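Local structure of peptide amidase (Stenotrophomonas maltophilia, 1M22) at residues A[40-45]-A[175-180]; A[48-53]-A[169-174]. The protein probably hydrolyses amide bonds as a member of the amidase signature family. One frame throughout, in Å; residues are numbered along the deposited sequence.

Overall arrangement
Interactions 1 and 2 are neighbouring patches of one buried core, with centres about 7 Å apart. The residues of 48-53 follow helix 27-43 closely in the chain, and 175-180 directly continues 169-174. Interaction 2 is therefore nested inside the loop that interaction 1 closes. Asp42 joins the two: its OD2 lies 2.6 Å from Ala50 N and its OD1 2.8 Å from Val51 N, both probable hydrogen bonds. Ala175 CB also packs on Leu48 CD1 at 3.8 Å. Interaction 2 is nearer the catalytic centre, with the side chain of Ala172 about 10 Å from that of Lys86. Interaction 1 lies away from the active site.

Interaction 1: A[40-45]-A[175-180]; sequences ALDRTG and ANLASV
Leu177 meets the end of helix 27-43 through its two methyl branches, each with its own partner. The apolar part is a loose meeting of two leucines. Leu41 CD1 stands 4.5 Å from Leu177 CD2, and the same Leu41 methyl lies 4.4 Å from the backbone O of Ala175. In both leucines CB points toward the other segment.

The second part is packing of a methyl against a carboxylate. Leu177 CD1 sits 3.6 Å from Asp42 OD2 and 4.1 Å from Asp42 CG. The two side chains run nearly perpendicular. In Leu177, CG lies anti to the carbonyl carbon (chi1 -58°), and the branched end is carried out to the helix. The polar needs of Asp42 are met by backbone amides, those of Ala50 and Val51. Two bonds, one to each oxygen, fix the rotation of this buried carboxylate beside the methyl. They would probably also favour its charged form.

The backbone of 175-180 is set by a Schellman motif that ends helix 167-174. Asn176, with positive phi, is its C-prime residue, and Leu177 N bonds back to Ala172 O. This turn presents Leu177 to the other helix.

Two residues of helix 27-43 complete the contact: Arg37 NE donates a hydrogen bond to Ala175 O, and Leu177 rests on Arg37 and Ile38. The contact thus packs the C-terminal part of helix 27-43 against the link from helix 167-174 to strand 180-185 of the large mixed sheet.

Interaction 2: A[48-53]-A[169-174]; sequences LRAVIE and SAVAVA
The backbones come closest at Ala50 and Ala172, whose CA atoms are 5.8 Å apart, where the turning chain just before strand 51-54 passes helix 167-174. Two alanines meet at this point. Their CB atoms are 4.3 Å apart, and Ala50 CB also lies 4.0 Å from the backbone N of Ala172.

Val171 does most of the touching on the helix side. Its CG1 methyl reaches Ala50 CB at 3.9 Å and Leu48 CD1 at 4.0 Å. CG1 is anti to the backbone N (chi1 170°), which sets this one branch against both residues of the other segment. Leu48 also brings its CB to 4.1 Å from Val171 CG1. Its side chain and that of Val171 lie aslant to each other. The side-chain contacts are all apolar, and the touching residues are buried. CB of Leu48 and CB of Ala50 both point toward the helix, while CB of Arg49 between them points away.

Ser169 OG is hydrogen-bonded to Thr128 OG1 and Ile182 O. Strand 51-54 is an outermost strand of the mixed sheet and pairs antiparallel with strand 123-128. Helix 167-174 packs on the same sheet: Ala172 rests on Leu84 and Ser169 on the catalytic Lys86, both of strand 82-86. The contact therefore joins the entry to the edge strand with the helix that follows the active-site residue Ser165.

Interaction 1: A[40-45]-A[175-180]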
loop_
_atom_site.group_PDB
_atom_site.type_symbol
_atom_site.label_atom_id
_atom_site.label_comp_id
_atom_site.label_asym_id
_atom_site.label_seq_id
_atom_site.Cartn_x
_atom_site.Cartn_y
_atom_site.Cartn_z
ATOM N N ALA A 40 23.709 -3.068 -0.270
ATOM C CA ALA A 40 24.082 -4.472 -0.419
ATOM C C ALA A 40 23.050 -5.406 -1.052
ATOM O O ALA A 40 23.418 -6.418 -1.650
ATOM C CB ALA A 40 24.501 -5.032 0.937
ATOM N N LEU A 41 21.768 -5.079 -0.932
ATOM C CA LEU A 41 20.721 -5.946 -1.470
ATOM C C LEU A 41 19.866 -5.339 -2.569
ATOM O O LEU A 41 19.331 -6.053 -3.416
ATOM C CB LEU A 41 19.790 -6.395 -0.341
ATOM C CG LEU A 41 20.375 -7.238 0.788
ATOM C CD1 LEU A 41 19.323 -7.439 1.869
ATOM C CD2 LEU A 41 20.851 -8.576 0.237
ATOM N N ASP A 42 19.722 -4.022 -2.552
ATOM C CA ASP A 42 18.883 -3.358 -3.536
ATOM C C ASP A 42 19.623 -2.904 -4.782
ATOM O O ASP A 42 19.136 -3.081 -5.903
ATOM C CB ASP A 42 18.188 -2.166 -2.884
ATOM C CG ASP A 42 16.862 -1.860 -3.524
ATOM O OD1 ASP A 42 16.754 -0.823 -4.211
ATOM O OD2 ASP A 42 15.932 -2.674 -3.345
ATOM N N ARG A 43 20.801 -2.322 -4.583
ATOM C CA ARG A 43 21.610 -1.827 -5.690
ATOM C C ARG A 43 22.585 -2.885 -6.207
ATOM O O ARG A 43 22.912 -2.907 -7.393
ATOM C CB ARG A 43 22.371 -0.573 -5.251
ATOM C CG ARG A 43 23.164 0.100 -6.356
ATOM C CD ARG A 43 23.680 1.454 -5.900
ATOM N NE ARG A 43 24.456 1.354 -4.668
ATOM C CZ ARG A 43 24.980 2.393 -4.027
ATOM N NH1 ARG A 43 24.815 3.620 -4.501
ATOM N NH2 ARG A 43 25.669 2.204 -2.910
ATOM N N THR A 44 23.049 -3.755 -5.314
ATOM C CA THR A 44 23.973 -4.823 -5.692
ATOM C C THR A 44 23.429 -6.161 -5.198
ATOM O O THR A 44 22.271 -6.252 -4.799
ATOM C CB THR A 44 25.384 -4.589 -5.098
ATOM O OG1 THR A 44 25.330 -4.668 -3.668
ATOM C CG2 THR A 44 25.910 -3.221 -5.506
ATOM N N GLY A 45 24.258 -7.200 -5.221
ATOM C CA GLY A 45 23.799 -8.504 -4.778
ATOM C C GLY A 45 22.594 -8.952 -5.587
ATOM O O GLY A 45 22.652 -8.951 -6.816
ATOM N N ALA A 175 12.274 -7.059 3.025
ATOM C CA ALA A 175 13.725 -7.246 3.033
ATOM C C ALA A 175 14.427 -6.438 4.113
ATOM O O ALA A 175 15.651 -6.376 4.144
ATOM C CB ALA A 175 14.295 -6.885 1.661
ATOM N N ASN A 176 13.654 -5.822 4.999
ATOM C CA ASN A 176 14.208 -5.014 6.080
ATOM C C ASN A 176 15.130 -3.888 5.598
ATOM O O ASN A 176 16.200 -3.649 6.171
ATOM C CB ASN A 176 14.933 -5.904 7.101
ATOM C CG ASN A 176 13.968 -6.721 7.949
ATOM O OD1 ASN A 176 13.727 -7.901 7.682
ATOM N ND2 ASN A 176 13.405 -6.092 8.970
ATOM N N LEU A 177 14.696 -3.189 4.552
ATOM C CA LEU A 177 15.447 -2.063 4.007
ATOM C C LEU A 177 15.026 -0.762 4.695
ATOM O O LEU A 177 15.611 0.291 4.462
ATOM C CB LEU A 177 15.220 -1.936 2.500
ATOM C CG LEU A 177 15.585 -3.142 1.634
ATOM C CD1 LEU A 177 15.433 -2.761 0.171
ATOM C CD2 LEU A 177 17.014 -3.590 1.913
ATOM N N ALA A 178 13.989 -0.850 5.524
ATOM C CA ALA A 178 13.484 0.288 6.287
ATOM C C ALA A 178 12.579 -0.270 7.374
ATOM O O ALA A 178 12.237 -1.449 7.355
ATOM C CB ALA A 178 12.700 1.236 5.387
ATOM N N SER A 179 12.198 0.572 8.328
ATOM C CA SER A 179 11.318 0.131 9.404
ATOM C C SER A 179 9.919 -0.123 8.860
ATOM O O SER A 179 9.339 -1.183 9.093
ATOM C CB SER A 179 11.252 1.192 10.502
ATOM O OG SER A 179 10.224 0.897 11.430
ATOM N N VAL A 180 9.395 0.860 8.134
ATOM C CA VAL A 180 8.064 0.790 7.541
ATOM C C VAL A 180 8.075 1.551 6.218
ATOM O O VAL A 180 9.064 2.203 5.873
ATOM C CB VAL A 180 7.007 1.431 8.470
ATOM C CG1 VAL A 180 6.884 0.628 9.757
ATOM C CG2 VAL A 180 7.394 2.873 8.786
#

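Interaction 2: A[48-53]-A[169-174]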
loop_
_atom_site.group_PDB
_atom_site.type_symbol
_atom_site.label_atom_id
_atom_site.label_comp_id
_atom_site.label_asym_id
_atom_site.label_seq_id
_atom_site.Cartn_x
_atom_site.Cartn_y
_atom_site.Cartn_z
ATOM N N LEU A 48 17.391 -6.096 -5.783
ATOM C CA LEU A 48 15.944 -6.029 -5.624
ATOM C C LEU A 48 15.330 -4.810 -6.306
ATOM O O LEU A 48 14.171 -4.848 -6.718
ATOM C CB LEU A 48 15.588 -6.018 -4.138
ATOM C CG LEU A 48 16.051 -7.227 -3.320
ATOM C CD1 LEU A 48 15.678 -7.028 -1.857
ATOM C CD2 LEU A 48 15.416 -8.500 -3.861
ATOM N N ARG A 49 16.111 -3.739 -6.419
ATOM C CA ARG A 49 15.662 -2.493 -7.033
ATOM C C ARG A 49 14.347 -1.981 -6.456
ATOM O O ARG A 49 13.468 -1.503 -7.181
ATOM C CB ARG A 49 15.544 -2.644 -8.551
ATOM C CG ARG A 49 16.860 -3.003 -9.221
ATOM C CD ARG A 49 16.916 -2.492 -10.647
ATOM N NE ARG A 49 17.127 -1.048 -10.685
ATOM C CZ ARG A 49 17.359 -0.355 -11.795
ATOM N NH1 ARG A 49 17.409 -0.972 -12.968
ATOM N NH2 ARG A 49 17.549 0.956 -11.731
ATOM N N ALA A 50 14.219 -2.074 -5.139
ATOM C CA ALA A 50 13.018 -1.594 -4.467
ATOM C C ALA A 50 13.079 -0.079 -4.271
ATOM O O ALA A 50 12.046 0.591 -4.239
ATOM C CB ALA A 50 12.867 -2.282 -3.119
ATOM N N VAL A 51 14.290 0.454 -4.145
ATOM C CA VAL A 51 14.494 1.880 -3.917
ATOM C C VAL A 51 14.901 2.601 -5.196
ATOM O O VAL A 51 15.972 2.349 -5.751
ATOM C CB VAL A 51 15.572 2.093 -2.833
ATOM C CG1 VAL A 51 15.784 3.572 -2.587
ATOM C CG2 VAL A 51 15.147 1.402 -1.547
ATOM N N ILE A 52 14.044 3.508 -5.654
ATOM C CA ILE A 52 14.294 4.249 -6.884
ATOM C C ILE A 52 15.156 5.499 -6.664
ATOM O O ILE A 52 15.855 5.941 -7.576
ATOM C CB ILE A 52 12.936 4.598 -7.571
ATOM C CG1 ILE A 52 13.175 5.121 -8.987
ATOM C CG2 ILE A 52 12.155 5.595 -6.725
ATOM C CD1 ILE A 52 11.897 5.289 -9.796
ATOM N N GLU A 53 15.121 6.062 -5.459
ATOM C CA GLU A 53 15.936 7.240 -5.157
ATOM C C GLU A 53 16.159 7.386 -3.663
ATOM O O GLU A 53 15.228 7.255 -2.870
ATOM C CB GLU A 53 15.284 8.525 -5.693
ATOM C CG GLU A 53 16.213 9.748 -5.615
ATOM C CD GLU A 53 15.551 11.060 -6.024
ATOM O OE1 GLU A 53 14.442 11.036 -6.593
ATOM O OE2 GLU A 53 16.157 12.125 -5.777
ATOM N N SER A 169 7.760 -0.621 -2.076
ATOM C CA SER A 169 7.440 -0.468 -0.667
ATOM C C SER A 169 7.260 -1.818 0.015
ATOM O O SER A 169 7.749 -2.019 1.124
ATOM C CB SER A 169 6.191 0.395 -0.488
ATOM O OG SER A 169 6.497 1.763 -0.715
ATOM N N ALA A 170 6.575 -2.746 -0.646
ATOM C CA ALA A 170 6.361 -4.069 -0.073
ATOM C C ALA A 170 7.683 -4.827 0.036
ATOM O O ALA A 170 7.994 -5.408 1.077
ATOM C CB ALA A 170 5.374 -4.859 -0.924
ATOM N N VAL A 171 8.465 -4.807 -1.039
ATOM C CA VAL A 171 9.748 -5.495 -1.051
ATOM C C VAL A 171 10.701 -4.914 -0.010
ATOM O O VAL A 171 11.365 -5.659 0.711
ATOM C CB VAL A 171 10.402 -5.414 -2.445
ATOM C CG1 VAL A 171 11.838 -5.921 -2.385
ATOM C CG2 VAL A 171 9.597 -6.241 -3.436
ATOM N N ALA A 172 10.762 -3.589 0.082
ATOM C CA ALA A 172 11.652 -2.950 1.048
ATOM C C ALA A 172 11.331 -3.368 2.481
ATOM O O ALA A 172 12.230 -3.653 3.271
ATOM C CB ALA A 172 11.568 -1.441 0.912
ATOM N N VAL A 173 10.050 -3.404 2.822
ATOM C CA VAL A 173 9.664 -3.799 4.167
ATOM C C VAL A 173 9.978 -5.277 4.410
ATOM O O VAL A 173 10.479 -5.650 5.473
ATOM C CB VAL A 173 8.162 -3.520 4.407
ATOM C CG1 VAL A 173 7.714 -4.129 5.724
ATOM C CG2 VAL A 173 7.921 -2.014 4.416
ATOM N N ALA A 174 9.699 -6.119 3.420
ATOM C CA ALA A 174 9.957 -7.552 3.548
ATOM C C ALA A 174 11.443 -7.864 3.683
ATOM O O ALA A 174 11.818 -8.819 4.362
ATOM C CB ALA A 174 9.388 -8.290 2.342
#